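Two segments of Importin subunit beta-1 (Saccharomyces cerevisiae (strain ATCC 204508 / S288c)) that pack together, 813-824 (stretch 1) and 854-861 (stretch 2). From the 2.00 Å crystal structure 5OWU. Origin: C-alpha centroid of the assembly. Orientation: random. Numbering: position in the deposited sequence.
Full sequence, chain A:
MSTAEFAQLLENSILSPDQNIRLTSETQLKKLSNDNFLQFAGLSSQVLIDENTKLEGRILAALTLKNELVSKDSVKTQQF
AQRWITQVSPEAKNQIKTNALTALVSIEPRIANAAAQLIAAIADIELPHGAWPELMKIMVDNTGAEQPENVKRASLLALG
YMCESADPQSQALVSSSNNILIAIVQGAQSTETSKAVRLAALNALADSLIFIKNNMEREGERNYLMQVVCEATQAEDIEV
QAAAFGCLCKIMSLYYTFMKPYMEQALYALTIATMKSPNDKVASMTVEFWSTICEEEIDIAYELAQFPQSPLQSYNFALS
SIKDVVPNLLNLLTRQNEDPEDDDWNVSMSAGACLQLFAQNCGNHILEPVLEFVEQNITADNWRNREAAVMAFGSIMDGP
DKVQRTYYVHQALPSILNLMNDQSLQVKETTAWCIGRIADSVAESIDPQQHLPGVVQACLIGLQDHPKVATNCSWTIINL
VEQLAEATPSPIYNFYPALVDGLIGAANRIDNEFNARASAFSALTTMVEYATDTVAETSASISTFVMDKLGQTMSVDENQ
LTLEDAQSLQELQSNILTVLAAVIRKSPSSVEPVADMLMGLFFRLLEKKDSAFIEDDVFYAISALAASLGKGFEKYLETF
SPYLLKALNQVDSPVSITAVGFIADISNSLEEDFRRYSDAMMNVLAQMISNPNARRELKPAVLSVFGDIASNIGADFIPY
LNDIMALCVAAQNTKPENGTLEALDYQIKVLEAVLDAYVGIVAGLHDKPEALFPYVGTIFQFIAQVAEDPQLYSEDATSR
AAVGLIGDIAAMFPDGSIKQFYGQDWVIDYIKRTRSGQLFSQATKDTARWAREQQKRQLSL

Stretch 1, residues 813-824: FPDGSIKQFYGQ
Stretch 2 (854-861) QQKRQLSL

How do the two stretches run past each other? Residues 854-860 form the last helical turns of the chain, and the 813-824 loop lies along them in the reverse direction: CA atoms pair Gly816 with Leu861 at 5.6 Å, Lys819 with Gln858 at 5.2 Å and Tyr822 with Gln855 at 5.6 Å. A type I turn from Gly816 to Lys819 leads into a 3-10 segment, with Tyr822 N bonded to Lys819 O at 2.9 Å. Together the stretches bury 492 Å².

What does Gln858 do at the centre? Its CA-to-CB bond points toward the loop, and its m, m rotamer (chi1 -78°, chi2 -69°, chi3 -39°) carries the amide to the backbone: Gln858 NE2 donates to Phe813 O at 3.0 Å and 158°. Gln858 OE1 lies 3.4 Å from Lys819 CA, a van der Waals approach.

How is Tyr822 seated? Also directed toward its partner, with chi1 -71° and chi2 84°, it presents one ring face to Gln858, whose CG sits 3.8 Å from the ring centroid and 13° off the normal, a CH-pi contact. Its carbonyl is held as well: Gln855, with chi1 175° and chi2 -100°, donates from NE2 to Tyr822 O at 3.0 Å. Beside this bond, Leu859 CD2 approaches Gly823 CA to 3.5 Å; an ideal CB on Gly823 would be tight against that methyl, at 3.4 Å.

What closes the C-terminal end? Leu861 (chi1 -44°, chi2 -172°) points toward the loop, bringing CD1 to 3.4 Å from Pro814 O and 3.6 Å from Gly816 N. Gly816, at phi 79° and psi 7°, has a backbone that by itself calls for glycine. Lys819, chi1 67° and then extended, reaches the chain terminus, its NZ 3.3 Å from Leu861 C.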

# COMPACT_ATOMS: atom_id res chain seq x y z
N PHE A 813 -23.06 13.61 -30.91
CA PHE A 813 -23.29 14.96 -31.42
C PHE A 813 -22.73 15.11 -32.82
O PHE A 813 -21.58 15.57 -33.00
CB PHE A 813 -22.67 16.00 -30.48
CG PHE A 813 -23.24 16.01 -29.09
CD1 PHE A 813 -22.72 15.18 -28.10
CD2 PHE A 813 -24.30 16.86 -28.75
CE1 PHE A 813 -23.24 15.19 -26.82
CE2 PHE A 813 -24.82 16.87 -27.47
CZ PHE A 813 -24.30 16.04 -26.50
N PRO A 814 -23.48 14.76 -33.87
CA PRO A 814 -23.01 15.03 -35.24
C PRO A 814 -23.24 16.46 -35.70
O PRO A 814 -22.84 16.80 -36.81
CB PRO A 814 -23.82 14.04 -36.07
CG PRO A 814 -25.11 13.93 -35.34
CD PRO A 814 -24.77 14.05 -33.87
N ASP A 815 -23.88 17.30 -34.89
CA ASP A 815 -24.15 18.68 -35.27
C ASP A 815 -22.92 19.57 -35.20
O ASP A 815 -23.00 20.74 -35.60
CB ASP A 815 -25.25 19.28 -34.37
CG ASP A 815 -24.92 19.17 -32.89
OD1 ASP A 815 -24.18 18.24 -32.51
OD2 ASP A 815 -25.42 20.01 -32.12
N GLY A 816 -21.79 19.07 -34.70
CA GLY A 816 -20.62 19.91 -34.55
C GLY A 816 -20.64 20.81 -33.33
O GLY A 816 -19.75 21.64 -33.18
N SER A 817 -21.64 20.65 -32.46
CA SER A 817 -21.79 21.52 -31.29
C SER A 817 -20.69 21.30 -30.24
O SER A 817 -20.53 22.14 -29.35
CB SER A 817 -23.15 21.29 -30.63
OG SER A 817 -23.46 19.92 -30.49
N ILE A 818 -19.96 20.19 -30.31
CA ILE A 818 -18.89 19.92 -29.36
C ILE A 818 -17.55 19.72 -30.07
O ILE A 818 -16.59 19.23 -29.46
CB ILE A 818 -19.24 18.72 -28.46
CG1 ILE A 818 -19.34 17.42 -29.28
CG2 ILE A 818 -20.54 18.98 -27.72
CD1 ILE A 818 -19.41 16.17 -28.42
N LYS A 819 -17.45 20.11 -31.34
CA LYS A 819 -16.21 19.87 -32.08
C LYS A 819 -15.04 20.65 -31.50
O LYS A 819 -13.89 20.25 -31.71
CB LYS A 819 -16.41 20.24 -33.55
CG LYS A 819 -16.63 21.72 -33.82
CD LYS A 819 -16.83 21.97 -35.31
CE LYS A 819 -17.06 23.43 -35.61
NZ LYS A 819 -17.26 23.67 -37.07
N GLN A 820 -15.29 21.72 -30.76
CA GLN A 820 -14.23 22.51 -30.15
C GLN A 820 -13.35 21.68 -29.20
O GLN A 820 -12.23 22.11 -28.88
CB GLN A 820 -14.81 23.69 -29.38
CG GLN A 820 -15.78 23.32 -28.26
CD GLN A 820 -17.22 23.20 -28.72
OE1 GLN A 820 -17.50 23.13 -29.91
NE2 GLN A 820 -18.14 23.17 -27.76
N PHE A 821 -13.83 20.54 -28.71
CA PHE A 821 -13.02 19.70 -27.83
C PHE A 821 -12.10 18.76 -28.60
O PHE A 821 -11.13 18.25 -28.03
CB PHE A 821 -13.91 18.87 -26.92
CG PHE A 821 -14.81 19.69 -26.05
CD1 PHE A 821 -14.32 20.29 -24.91
CD2 PHE A 821 -16.14 19.86 -26.38
CE1 PHE A 821 -15.15 21.07 -24.11
CE2 PHE A 821 -16.98 20.63 -25.59
CZ PHE A 821 -16.48 21.23 -24.45
N TYR A 822 -12.38 18.51 -29.88
CA TYR A 822 -11.70 17.44 -30.62
C TYR A 822 -10.50 17.92 -31.42
O TYR A 822 -9.94 17.13 -32.19
CB TYR A 822 -12.71 16.73 -31.52
CG TYR A 822 -13.67 15.90 -30.71
CD1 TYR A 822 -14.80 16.48 -30.14
CD2 TYR A 822 -13.42 14.56 -30.46
CE1 TYR A 822 -15.67 15.73 -29.37
CE2 TYR A 822 -14.29 13.81 -29.69
CZ TYR A 822 -15.40 14.40 -29.14
OH TYR A 822 -16.27 13.64 -28.38
N GLY A 823 -10.09 19.18 -31.27
CA GLY A 823 -8.86 19.67 -31.86
C GLY A 823 -7.73 19.85 -30.88
O GLY A 823 -6.69 20.42 -31.25
N GLN A 824 -7.87 19.38 -29.65
CA GLN A 824 -6.87 19.61 -28.62
C GLN A 824 -5.71 18.63 -28.77
O GLN A 824 -5.92 17.43 -28.96
CB GLN A 824 -7.49 19.48 -27.24
CG GLN A 824 -8.73 20.33 -27.05
CD GLN A 824 -9.22 20.29 -25.62
OE1 GLN A 824 -8.56 20.80 -24.72
NE2 GLN A 824 -10.38 19.67 -25.41
N GLN A 854 -13.90 8.97 -34.82
CA GLN A 854 -14.90 9.97 -34.45
C GLN A 854 -14.27 11.34 -34.24
O GLN A 854 -14.86 12.36 -34.61
CB GLN A 854 -15.66 9.51 -33.20
CG GLN A 854 -16.55 8.32 -33.45
CD GLN A 854 -17.57 8.58 -34.54
OE1 GLN A 854 -18.20 9.64 -34.57
NE2 GLN A 854 -17.71 7.63 -35.46
N GLN A 855 -13.08 11.39 -33.65
CA GLN A 855 -12.40 12.66 -33.43
C GLN A 855 -12.09 13.35 -34.76
O GLN A 855 -12.37 14.55 -34.94
CB GLN A 855 -11.12 12.43 -32.63
CG GLN A 855 -10.25 13.67 -32.45
CD GLN A 855 -9.07 13.73 -33.41
OE1 GLN A 855 -8.49 12.70 -33.76
NE2 GLN A 855 -8.73 14.93 -33.85
N LYS A 856 -11.51 12.61 -35.71
CA LYS A 856 -11.23 13.19 -37.02
C LYS A 856 -12.50 13.67 -37.70
O LYS A 856 -12.53 14.75 -38.31
CB LYS A 856 -10.51 12.16 -37.91
CG LYS A 856 -9.10 11.85 -37.46
CD LYS A 856 -8.46 10.81 -38.37
CE LYS A 856 -6.98 11.08 -38.56
NZ LYS A 856 -6.74 12.33 -39.33
N ARG A 857 -13.58 12.88 -37.60
CA ARG A 857 -14.85 13.34 -38.15
C ARG A 857 -15.31 14.62 -37.47
O ARG A 857 -15.89 15.50 -38.12
CB ARG A 857 -15.92 12.25 -38.02
CG ARG A 857 -17.32 12.74 -38.34
CD ARG A 857 -18.27 11.60 -38.65
NE ARG A 857 -18.31 11.29 -40.08
CZ ARG A 857 -18.87 12.07 -41.00
NH1 ARG A 857 -19.43 13.22 -40.65
NH2 ARG A 857 -18.87 11.70 -42.27
N GLN A 858 -15.06 14.75 -36.17
CA GLN A 858 -15.44 15.98 -35.47
C GLN A 858 -14.67 17.17 -36.00
O GLN A 858 -15.23 18.26 -36.17
CB GLN A 858 -15.21 15.82 -33.96
CG GLN A 858 -16.28 15.03 -33.24
CD GLN A 858 -17.62 15.75 -33.18
OE1 GLN A 858 -17.67 16.97 -32.99
NE2 GLN A 858 -18.70 15.00 -33.34
N LEU A 859 -13.37 16.99 -36.28
CA LEU A 859 -12.61 18.07 -36.89
C LEU A 859 -13.12 18.39 -38.29
O LEU A 859 -13.04 19.54 -38.73
CB LEU A 859 -11.12 17.71 -36.94
CG LEU A 859 -10.30 17.84 -35.65
CD1 LEU A 859 -8.82 17.90 -36.01
CD2 LEU A 859 -10.70 19.06 -34.83
N SER A 860 -13.65 17.39 -39.00
CA SER A 860 -14.20 17.67 -40.32
C SER A 860 -15.36 18.65 -40.26
O SER A 860 -15.54 19.47 -41.17
CB SER A 860 -14.65 16.37 -40.98
OG SER A 860 -15.54 16.63 -42.05
N LEU A 861 -16.16 18.59 -39.20
CA LEU A 861 -17.34 19.46 -39.08
C LEU A 861 -16.92 20.91 -38.91
O LEU A 861 -16.97 21.70 -39.85
CB LEU A 861 -18.22 19.01 -37.91
CG LEU A 861 -18.46 17.51 -37.77
CD1 LEU A 861 -19.51 17.22 -36.71
CD2 LEU A 861 -18.86 16.88 -39.10